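Uridylate kinase (Archaeoglobus fulgidus, PDB 2IJ9) probably catalyses the reversible, ATP-dependent phosphorylation of UMP to UDP, a step in the de novo pathway to CTP. Local coordinates at residues B[129-140]-B[193-201]; B[160-168]-B[179-189]. The protein carries 1 engineered substitution. One frame throughout, in Å; residues are numbered along the deposited sequence.

How the contacts relate
Contact 1 pairs two parallel strands in the middle of the sheet, and contact 2 pairs two helices on one side of it. Their centres are about 13 Å apart. Contact 2 is nested in the loop that contact 1 closes, and helix 182-191 is followed in the chain by strand 195-199. The two contacts touch where Ile188 CG2 lies 3.7 Å from Ile193 O, just before the strand. Towards the predicted ATP site, Thr136 OG1 is 3.5 Å from Val179 CG1. Thr136 and Asn137 of contact 1 are both predicted ATP ligands, and the nearest side-chain atoms of Asn137 and Ser10, a third, are about 3 Å apart. Helix 160-166 lies farther out on the sheet.

Contact 1: residues B[129-140]-B[193-201]; sequences ADVFINATNVDG and IKTYVILGT
The carbonyl oxygen of Thr136 is gripped twice. Gly200 N donates a hydrogen bond to it at 2.6 Å, and the CA-H of Leu199 adds a weaker contact. Thr136 N in turn binds Ile198 O at 2.7 Å. Gly200 is the centre of an inverse gamma turn, where the chain leaves the strand. Further back the ladder is that of a parallel pair: the backbone N of Asn134 donates to Tyr196 O, its backbone O accepts from Ile198 N, and Tyr196 N reaches Phe132 O at 2.8 Å.

On one face, Phe132 and Thr195 lie side by side and point the same way. The threonine methyl CG2 comes 3.7 Å from CD2 of the ring. With chi1 at -59°, Thr195 OG1 is turned back beside its own N and donates to Ile193 O at 2.9 Å. With an alanine at Thr195, Ile193 O would probably lose this hydroxyl mate and the Phe132 ring the methyl beside it. Val131 CG2 meets the edge of the Tyr196 ring, which lies on the other face, 3.8 Å from CD1. There Ile133 CG2 touches Ile198 CD1 at 3.9 Å, the two side chains slanting across each other.

The pair belongs to the core of the alpha-beta-alpha fold of the amino acid kinase family. Strand 131-136 also bonds to strand 2-7, and strand 195-199 to the antiparallel strand 216-218. Helix 117-126 packs on Phe132, and Ile188 of helix 182-191 on Thr195. Helix 202-209 covers Ile133, Tyr196 and Ile198 on the opposite face.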
loop_
_atom_site.group_PDB
_atom_site.type_symbol
_atom_site.label_atom_id
_atom_site.label_comp_id
_atom_site.label_asym_id
_atom_site.label_seq_id
_atom_site.Cartn_x
_atom_site.Cartn_y
_atom_site.Cartn_z
ATOM N N ALA B 129 11.930 18.073 -27.865
ATOM C CA ALA B 129 10.814 17.139 -27.991
ATOM C C ALA B 129 9.720 17.749 -28.842
ATOM O O ALA B 129 9.553 18.971 -28.852
ATOM C CB ALA B 129 10.282 16.751 -26.636
ATOM N N ASP B 130 8.997 16.891 -29.562
ATOM C CA ASP B 130 7.873 17.309 -30.402
ATOM C C ASP B 130 6.649 17.652 -29.568
ATOM O O ASP B 130 5.899 18.573 -29.904
ATOM C CB ASP B 130 7.508 16.207 -31.396
ATOM C CG ASP B 130 8.590 15.971 -32.418
ATOM O OD1 ASP B 130 8.767 14.810 -32.831
ATOM O OD2 ASP B 130 9.271 16.943 -32.807
ATOM N N VAL B 131 6.455 16.907 -28.480
ATOM C CA VAL B 131 5.291 17.094 -27.627
ATOM C C VAL B 131 5.565 16.651 -26.191
ATOM O O VAL B 131 6.057 15.536 -25.939
ATOM C CB VAL B 131 4.005 16.401 -28.234
ATOM C CG1 VAL B 131 4.210 14.885 -28.447
ATOM C CG2 VAL B 131 2.762 16.698 -27.409
ATOM N N PHE B 132 5.263 17.555 -25.260
ATOM C CA PHE B 132 5.320 17.259 -23.833
ATOM C C PHE B 132 3.928 16.966 -23.268
ATOM O O PHE B 132 3.131 17.875 -23.073
ATOM C CB PHE B 132 5.953 18.428 -23.081
ATOM C CG PHE B 132 5.992 18.250 -21.586
ATOM C CD1 PHE B 132 6.043 16.981 -21.007
ATOM C CD2 PHE B 132 6.020 19.364 -20.756
ATOM C CE1 PHE B 132 6.076 16.833 -19.632
ATOM C CE2 PHE B 132 6.072 19.222 -19.376
ATOM C CZ PHE B 132 6.104 17.956 -18.814
ATOM N N ILE B 133 3.662 15.695 -22.980
ATOM C CA ILE B 133 2.382 15.273 -22.428
ATOM C C ILE B 133 2.466 15.076 -20.907
ATOM O O ILE B 133 3.088 14.130 -20.406
ATOM C CB ILE B 133 1.890 13.995 -23.118
ATOM C CG1 ILE B 133 1.877 14.204 -24.632
ATOM C CG2 ILE B 133 0.507 13.604 -22.604
ATOM C CD1 ILE B 133 1.442 12.994 -25.405
ATOM N N ASN B 134 1.836 15.990 -20.180
ATOM C CA ASN B 134 1.872 15.979 -18.721
ATOM C C ASN B 134 0.626 15.294 -18.102
ATOM O O ASN B 134 -0.381 15.952 -17.803
ATOM C CB ASN B 134 2.053 17.412 -18.194
ATOM C CG ASN B 134 2.267 17.456 -16.711
ATOM O OD1 ASN B 134 2.848 16.536 -16.121
ATOM N ND2 ASN B 134 1.802 18.528 -16.087
ATOM N N ALA B 135 0.707 13.976 -17.917
ATOM C CA ALA B 135 -0.420 13.183 -17.433
ATOM C C ALA B 135 -0.595 13.293 -15.926
ATOM O O ALA B 135 0.068 12.585 -15.164
ATOM C CB ALA B 135 -0.241 11.745 -17.822
ATOM N N THR B 136 -1.501 14.171 -15.509
ATOM C CA THR B 136 -1.781 14.400 -14.095
ATOM C C THR B 136 -3.117 13.751 -13.662
ATOM O O THR B 136 -3.749 13.031 -14.443
ATOM C CB THR B 136 -1.687 15.925 -13.739
ATOM O OG1 THR B 136 -2.022 16.137 -12.359
ATOM C CG2 THR B 136 -2.596 16.771 -14.623
ATOM N N ASN B 137 -3.524 13.984 -12.415
ATOM C CA ASN B 137 -4.763 13.409 -11.884
ATOM C C ASN B 137 -5.941 14.370 -12.013
ATOM O O ASN B 137 -7.076 14.030 -11.678
ATOM C CB ASN B 137 -4.582 12.927 -10.432
ATOM C CG ASN B 137 -3.702 13.852 -9.615
ATOM O OD1 ASN B 137 -3.760 15.077 -9.760
ATOM N ND2 ASN B 137 -2.869 13.266 -8.753
ATOM N N VAL B 138 -5.667 15.576 -12.501
ATOM C CA VAL B 138 -6.740 16.496 -12.880
ATOM C C VAL B 138 -6.850 16.566 -14.411
ATOM O O VAL B 138 -5.988 16.047 -15.125
ATOM C CB VAL B 138 -6.601 17.899 -12.220
ATOM C CG1 VAL B 138 -6.416 17.746 -10.703
ATOM C CG2 VAL B 138 -5.455 18.694 -12.840
ATOM N N ASP B 139 -7.911 17.207 -14.898
ATOM C CA ASP B 139 -8.308 17.139 -16.312
ATOM C C ASP B 139 -7.578 18.150 -17.216
ATOM O O ASP B 139 -7.344 17.888 -18.399
ATOM C CB ASP B 139 -9.825 17.335 -16.413
ATOM C CG ASP B 139 -10.442 16.677 -17.645
ATOM O OD1 ASP B 139 -9.713 16.334 -18.610
ATOM O OD2 ASP B 139 -11.685 16.511 -17.641
ATOM N N GLY B 140 -7.230 19.303 -16.660
ATOM C CA GLY B 140 -6.477 20.305 -17.394
ATOM C C GLY B 140 -6.024 21.376 -16.429
ATOM O O GLY B 140 -5.875 21.125 -15.231
ATOM N N ILE B 193 7.692 24.268 -26.717
ATOM C CA ILE B 193 7.273 22.906 -27.050
ATOM C C ILE B 193 5.789 22.674 -26.710
ATOM O O ILE B 193 5.347 22.941 -25.577
ATOM C CB ILE B 193 8.161 21.861 -26.323
ATOM C CG1 ILE B 193 9.618 22.037 -26.736
ATOM C CG2 ILE B 193 7.712 20.436 -26.629
ATOM C CD1 ILE B 193 10.560 21.063 -26.071
ATOM N N LYS B 194 5.034 22.183 -27.699
ATOM C CA LYS B 194 3.603 21.908 -27.543
ATOM C C LYS B 194 3.346 20.975 -26.368
ATOM O O LYS B 194 3.750 19.806 -26.382
ATOM C CB LYS B 194 3.017 21.303 -28.817
ATOM C CG LYS B 194 1.491 21.279 -28.861
ATOM C CD LYS B 194 1.007 20.038 -29.603
ATOM C CE LYS B 194 -0.448 20.152 -30.065
ATOM N NZ LYS B 194 -0.584 20.825 -31.390
ATOM N N THR B 195 2.668 21.517 -25.359
ATOM C CA THR B 195 2.399 20.808 -24.113
ATOM C C THR B 195 0.923 20.413 -23.959
ATOM O O THR B 195 0.028 21.039 -24.527
ATOM C CB THR B 195 2.915 21.626 -22.897
ATOM O OG1 THR B 195 4.322 21.844 -23.057
ATOM C CG2 THR B 195 2.696 20.887 -21.578
ATOM N N TYR B 196 0.692 19.337 -23.225
ATOM C CA TYR B 196 -0.630 18.932 -22.813
ATOM C C TYR B 196 -0.634 18.841 -21.292
ATOM O O TYR B 196 0.379 18.486 -20.674
ATOM C CB TYR B 196 -0.979 17.577 -23.420
ATOM C CG TYR B 196 -1.420 17.658 -24.857
ATOM C CD1 TYR B 196 -0.492 17.777 -25.886
ATOM C CD2 TYR B 196 -2.773 17.615 -25.189
ATOM C CE1 TYR B 196 -0.898 17.848 -27.206
ATOM C CE2 TYR B 196 -3.191 17.684 -26.508
ATOM C CZ TYR B 196 -2.251 17.801 -27.513
ATOM O OH TYR B 196 -2.668 17.873 -28.824
ATOM N N VAL B 197 -1.764 19.198 -20.691
ATOM C CA VAL B 197 -1.992 18.981 -19.267
ATOM C C VAL B 197 -3.289 18.182 -19.144
ATOM O O VAL B 197 -4.369 18.694 -19.458
ATOM C CB VAL B 197 -2.097 20.316 -18.512
ATOM C CG1 VAL B 197 -2.578 20.076 -17.078
ATOM C CG2 VAL B 197 -0.741 21.028 -18.527
ATOM N N ILE B 198 -3.194 16.921 -18.736
ATOM C CA ILE B 198 -4.341 16.039 -18.897
ATOM C C ILE B 198 -4.604 15.105 -17.721
ATOM O O ILE B 198 -3.725 14.870 -16.897
ATOM C CB ILE B 198 -4.247 15.221 -20.210
ATOM C CG1 ILE B 198 -2.991 14.341 -20.209
ATOM C CG2 ILE B 198 -4.311 16.162 -21.422
ATOM C CD1 ILE B 198 -3.055 13.175 -21.190
ATOM N N LEU B 199 -5.828 14.592 -17.641
ATOM C CA LEU B 199 -6.105 13.481 -16.764
ATOM C C LEU B 199 -5.423 12.219 -17.318
ATOM O O LEU B 199 -5.764 11.713 -18.397
ATOM C CB LEU B 199 -7.611 13.309 -16.574
ATOM C CG LEU B 199 -7.957 12.322 -15.460
ATOM C CD1 LEU B 199 -8.973 12.928 -14.509
ATOM C CD2 LEU B 199 -8.405 10.946 -16.008
ATOM N N GLY B 200 -4.439 11.739 -16.567
ATOM C CA GLY B 200 -3.595 10.651 -17.008
ATOM C C GLY B 200 -4.298 9.320 -17.138
ATOM O O GLY B 200 -4.271 8.505 -16.218
ATOM N N THR B 201 -4.933 9.099 -18.281
ATOM C CA THR B 201 -5.448 7.782 -18.595
ATOM C C THR B 201 -4.979 7.415 -19.988
ATOM O O THR B 201 -4.907 8.284 -20.866
ATOM C CB THR B 201 -6.982 7.732 -18.486
ATOM O OG1 THR B 201 -7.484 6.606 -19.218
ATOM C CG2 THR B 201 -7.601 8.991 -19.044
#

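Contact 2: residues B[160-168]-B[179-189]; sequences PQQLVEIVS and VIDLLAAKIIE
Leu163 and Ala185 meet at the middle of this helix pair. Leu163 CD2 rests 3.6 Å from Ala185 CB. With CG anti to the backbone N (chi1 168°), the leucine's methyls are carried to the second segment, where they part between two isoleucines. CD2 also meets Ile188 CD1, while CD1 meets Ile180 CG2 at 3.9 Å. Leu163 crosses both isoleucine side chains at about a right angle. Val167 crosses Ile180 in the same way, and its CG2 also lies 4.0 Å from Ala185 CB.

The helices run nearly antiparallel, at 165°, with their axes 8.8 Å apart. At Ala185 the small side chain leaves room for Leu163 and Val167 to approach. Both helices lie on the same face of the central sheet of the amino acid kinase fold. Ile180 reaches down to Val197 of strand 195-199, and Pro160 and Leu163 to Ile218 of strand 216-218.

Near the start of helix 160-166, Glu189 stretches out across it. Its CG lies 3.6 Å from Pro160 CB. The extended chain carries the carboxylate on between two residues. OE1 comes 3.3 Å from the methyl Val164 CG2, and the two side chains cross at about a right angle. OE2 is 3.2 Å from Gln161 NE2, with the amide and carboxylate planes turned 71° apart. Gln161 is bent at chi2, and its other amide atom, OE1, has a weak hydrogen bond with Ser159. At the far end, where helix 160-166 stops, the end of Leu182 turns in and brings CD1 to 3.5 Å from Val167 O.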
loop_
_atom_site.group_PDB
_atom_site.type_symbol
_atom_site.label_atom_id
_atom_site.label_comp_id
_atom_site.label_asym_id
_atom_site.label_seq_id
_atom_site.Cartn_x
_atom_site.Cartn_y
_atom_site.Cartn_z
ATOM N N PRO B 160 1.770 29.635 -23.647
ATOM C CA PRO B 160 2.814 29.601 -22.626
ATOM C C PRO B 160 2.710 30.760 -21.622
ATOM O O PRO B 160 2.593 30.516 -20.414
ATOM C CB PRO B 160 4.111 29.730 -23.444
ATOM C CG PRO B 160 3.735 29.501 -24.887
ATOM C CD PRO B 160 2.273 29.183 -24.955
ATOM N N GLN B 161 2.728 31.996 -22.127
ATOM C CA GLN B 161 2.679 33.199 -21.283
ATOM C C GLN B 161 1.457 33.196 -20.373
ATOM O O GLN B 161 1.554 33.529 -19.184
ATOM C CB GLN B 161 2.679 34.476 -22.131
ATOM C CG GLN B 161 4.009 34.819 -22.791
ATOM C CD GLN B 161 4.252 34.051 -24.084
ATOM O OE1 GLN B 161 3.361 33.374 -24.602
ATOM N NE2 GLN B 161 5.468 34.152 -24.608
ATOM N N GLN B 162 0.316 32.813 -20.943
ATOM C CA GLN B 162 -0.920 32.678 -20.188
ATOM C C GLN B 162 -0.731 31.694 -19.032
ATOM O O GLN B 162 -0.998 32.034 -17.865
ATOM C CB GLN B 162 -2.055 32.206 -21.099
ATOM C CG GLN B 162 -2.500 33.198 -22.167
ATOM C CD GLN B 162 -3.649 32.649 -23.000
ATOM O OE1 GLN B 162 -3.447 32.108 -24.087
ATOM N NE2 GLN B 162 -4.866 32.767 -22.477
ATOM N N LEU B 163 -0.255 30.490 -19.370
ATOM C CA LEU B 163 0.005 29.433 -18.390
ATOM C C LEU B 163 0.933 29.914 -17.290
ATOM O O LEU B 163 0.691 29.647 -16.113
ATOM C CB LEU B 163 0.599 28.185 -19.049
ATOM C CG LEU B 163 1.166 27.153 -18.063
ATOM C CD1 LEU B 163 0.058 26.477 -17.231
ATOM C CD2 LEU B 163 2.054 26.126 -18.770
ATOM N N VAL B 164 1.990 30.623 -17.674
ATOM C CA VAL B 164 2.894 31.177 -16.686
ATOM C C VAL B 164 2.111 32.034 -15.685
ATOM O O VAL B 164 2.124 31.752 -14.479
ATOM C CB VAL B 164 4.071 31.951 -17.333
ATOM C CG1 VAL B 164 4.953 32.603 -16.255
ATOM C CG2 VAL B 164 4.907 31.011 -18.208
ATOM N N GLU B 165 1.387 33.030 -16.199
ATOM C CA GLU B 165 0.547 33.901 -15.372
ATOM C C GLU B 165 -0.385 33.125 -14.448
ATOM O O GLU B 165 -0.490 33.428 -13.259
ATOM C CB GLU B 165 -0.282 34.836 -16.248
ATOM C CG GLU B 165 0.450 36.094 -16.683
ATOM C CD GLU B 165 -0.483 37.285 -16.851
ATOM O OE1 GLU B 165 -1.636 37.097 -17.297
ATOM O OE2 GLU B 165 -0.059 38.416 -16.534
ATOM N N ILE B 166 -1.042 32.116 -15.009
ATOM C CA ILE B 166 -1.988 31.291 -14.278
ATOM C C ILE B 166 -1.355 30.626 -13.052
ATOM O O ILE B 166 -1.983 30.547 -11.996
ATOM C CB ILE B 166 -2.638 30.250 -15.222
ATOM C CG1 ILE B 166 -4.151 30.270 -15.088
ATOM C CG2 ILE B 166 -2.103 28.828 -15.001
ATOM C CD1 ILE B 166 -4.810 29.766 -16.336
ATOM N N VAL B 167 -0.112 30.167 -13.192
ATOM C CA VAL B 167 0.600 29.542 -12.077
ATOM C C VAL B 167 1.682 30.475 -11.532
ATOM O O VAL B 167 2.706 30.024 -11.014
ATOM C CB VAL B 167 1.197 28.128 -12.425
ATOM C CG1 VAL B 167 0.286 27.006 -11.936
ATOM C CG2 VAL B 167 1.494 27.984 -13.906
ATOM N N SER B 168 1.454 31.777 -11.657
ATOM C CA SER B 168 2.393 32.764 -11.139
ATOM C C SER B 168 1.718 33.471 -9.995
ATOM O O SER B 168 2.345 34.230 -9.236
ATOM C CB SER B 168 2.742 33.778 -12.216
ATOM O OG SER B 168 3.966 34.413 -11.919
ATOM N N VAL B 179 -0.717 21.351 -9.734
ATOM C CA VAL B 179 0.001 20.868 -10.904
ATOM C C VAL B 179 -0.234 21.953 -11.939
ATOM O O VAL B 179 -1.030 22.834 -11.677
ATOM C CB VAL B 179 -0.613 19.541 -11.413
ATOM C CG1 VAL B 179 0.143 18.357 -10.846
ATOM C CG2 VAL B 179 -2.108 19.437 -11.054
ATOM N N ILE B 180 0.461 22.043 -13.066
ATOM C CA ILE B 180 1.877 22.027 -13.338
ATOM C C ILE B 180 2.680 23.011 -12.455
ATOM O O ILE B 180 2.128 23.954 -11.887
ATOM C CB ILE B 180 1.983 22.517 -14.812
ATOM C CG1 ILE B 180 3.109 21.832 -15.591
ATOM C CG2 ILE B 180 2.006 24.063 -14.902
ATOM C CD1 ILE B 180 2.788 21.645 -17.085
ATOM N N ASP B 181 3.990 22.779 -12.363
ATOM C CA ASP B 181 4.912 23.612 -11.579
ATOM C C ASP B 181 5.173 24.935 -12.299
ATOM O O ASP B 181 5.044 25.014 -13.520
ATOM C CB ASP B 181 6.227 22.840 -11.345
ATOM C CG ASP B 181 7.196 23.556 -10.402
ATOM O OD1 ASP B 181 6.748 24.356 -9.546
ATOM O OD2 ASP B 181 8.419 23.302 -10.515
ATOM N N LEU B 182 5.522 25.970 -11.535
ATOM C CA LEU B 182 5.865 27.282 -12.085
ATOM C C LEU B 182 7.090 27.201 -12.993
ATOM O O LEU B 182 7.067 27.715 -14.119
ATOM C CB LEU B 182 6.111 28.287 -10.947
ATOM C CG LEU B 182 6.821 29.619 -11.233
ATOM C CD1 LEU B 182 5.961 30.563 -12.083
ATOM C CD2 LEU B 182 7.237 30.287 -9.927
ATOM N N LEU B 183 8.147 26.553 -12.496
ATOM C CA LEU B 183 9.396 26.405 -13.247
ATOM C C LEU B 183 9.180 25.536 -14.475
ATOM O O LEU B 183 9.796 25.767 -15.504
ATOM C CB LEU B 183 10.520 25.838 -12.372
ATOM C CG LEU B 183 10.788 26.542 -11.033
ATOM C CD1 LEU B 183 11.876 25.828 -10.235
ATOM C CD2 LEU B 183 11.135 28.021 -11.222
ATOM N N ALA B 184 8.287 24.554 -14.356
ATOM C CA ALA B 184 7.868 23.736 -15.495
ATOM C C ALA B 184 7.280 24.612 -16.603
ATOM O O ALA B 184 7.693 24.515 -17.763
ATOM C CB ALA B 184 6.854 22.683 -15.058
ATOM N N ALA B 185 6.338 25.475 -16.220
ATOM C CA ALA B 185 5.673 26.419 -17.131
ATOM C C ALA B 185 6.650 27.399 -17.771
ATOM O O ALA B 185 6.645 27.573 -18.990
ATOM C CB ALA B 185 4.573 27.178 -16.391
ATOM N N LYS B 186 7.474 28.038 -16.938
ATOM C CA LYS B 186 8.566 28.890 -17.411
ATOM C C LYS B 186 9.423 28.146 -18.432
ATOM O O LYS B 186 9.682 28.667 -19.522
ATOM C CB LYS B 186 9.434 29.355 -16.237
ATOM C CG LYS B 186 8.791 30.435 -15.379
ATOM C CD LYS B 186 9.274 30.389 -13.932
ATOM C CE LYS B 186 10.717 30.861 -13.773
ATOM N NZ LYS B 186 10.914 32.283 -14.171
ATOM N N ILE B 187 9.836 26.924 -18.079
ATOM C CA ILE B 187 10.590 26.060 -18.980
ATOM C C ILE B 187 9.802 25.769 -20.261
ATOM O O ILE B 187 10.368 25.835 -21.356
ATOM C CB ILE B 187 11.059 24.759 -18.294
ATOM C CG1 ILE B 187 12.044 25.088 -17.168
ATOM C CG2 ILE B 187 11.754 23.831 -19.301
ATOM C CD1 ILE B 187 12.153 24.021 -16.071
ATOM N N ILE B 188 8.504 25.499 -20.138
ATOM C CA ILE B 188 7.672 25.280 -21.329
ATOM C C ILE B 188 7.631 26.510 -22.241
ATOM O O ILE B 188 7.622 26.377 -23.481
ATOM C CB ILE B 188 6.232 24.896 -20.981
ATOM C CG1 ILE B 188 6.213 23.671 -20.082
ATOM C CG2 ILE B 188 5.453 24.611 -22.256
ATOM C CD1 ILE B 188 4.896 23.453 -19.384
ATOM N N GLU B 189 7.610 27.693 -21.625
ATOM C CA GLU B 189 7.589 28.953 -22.367
ATOM C C GLU B 189 8.875 29.155 -23.152
ATOM O O GLU B 189 8.829 29.471 -24.342
ATOM C CB GLU B 189 7.333 30.157 -21.453
ATOM C CG GLU B 189 7.089 31.449 -22.227
ATOM C CD GLU B 189 7.084 32.687 -21.355
ATOM O OE1 GLU B 189 7.052 32.554 -20.117
ATOM O OE2 GLU B 189 7.110 33.805 -21.911
#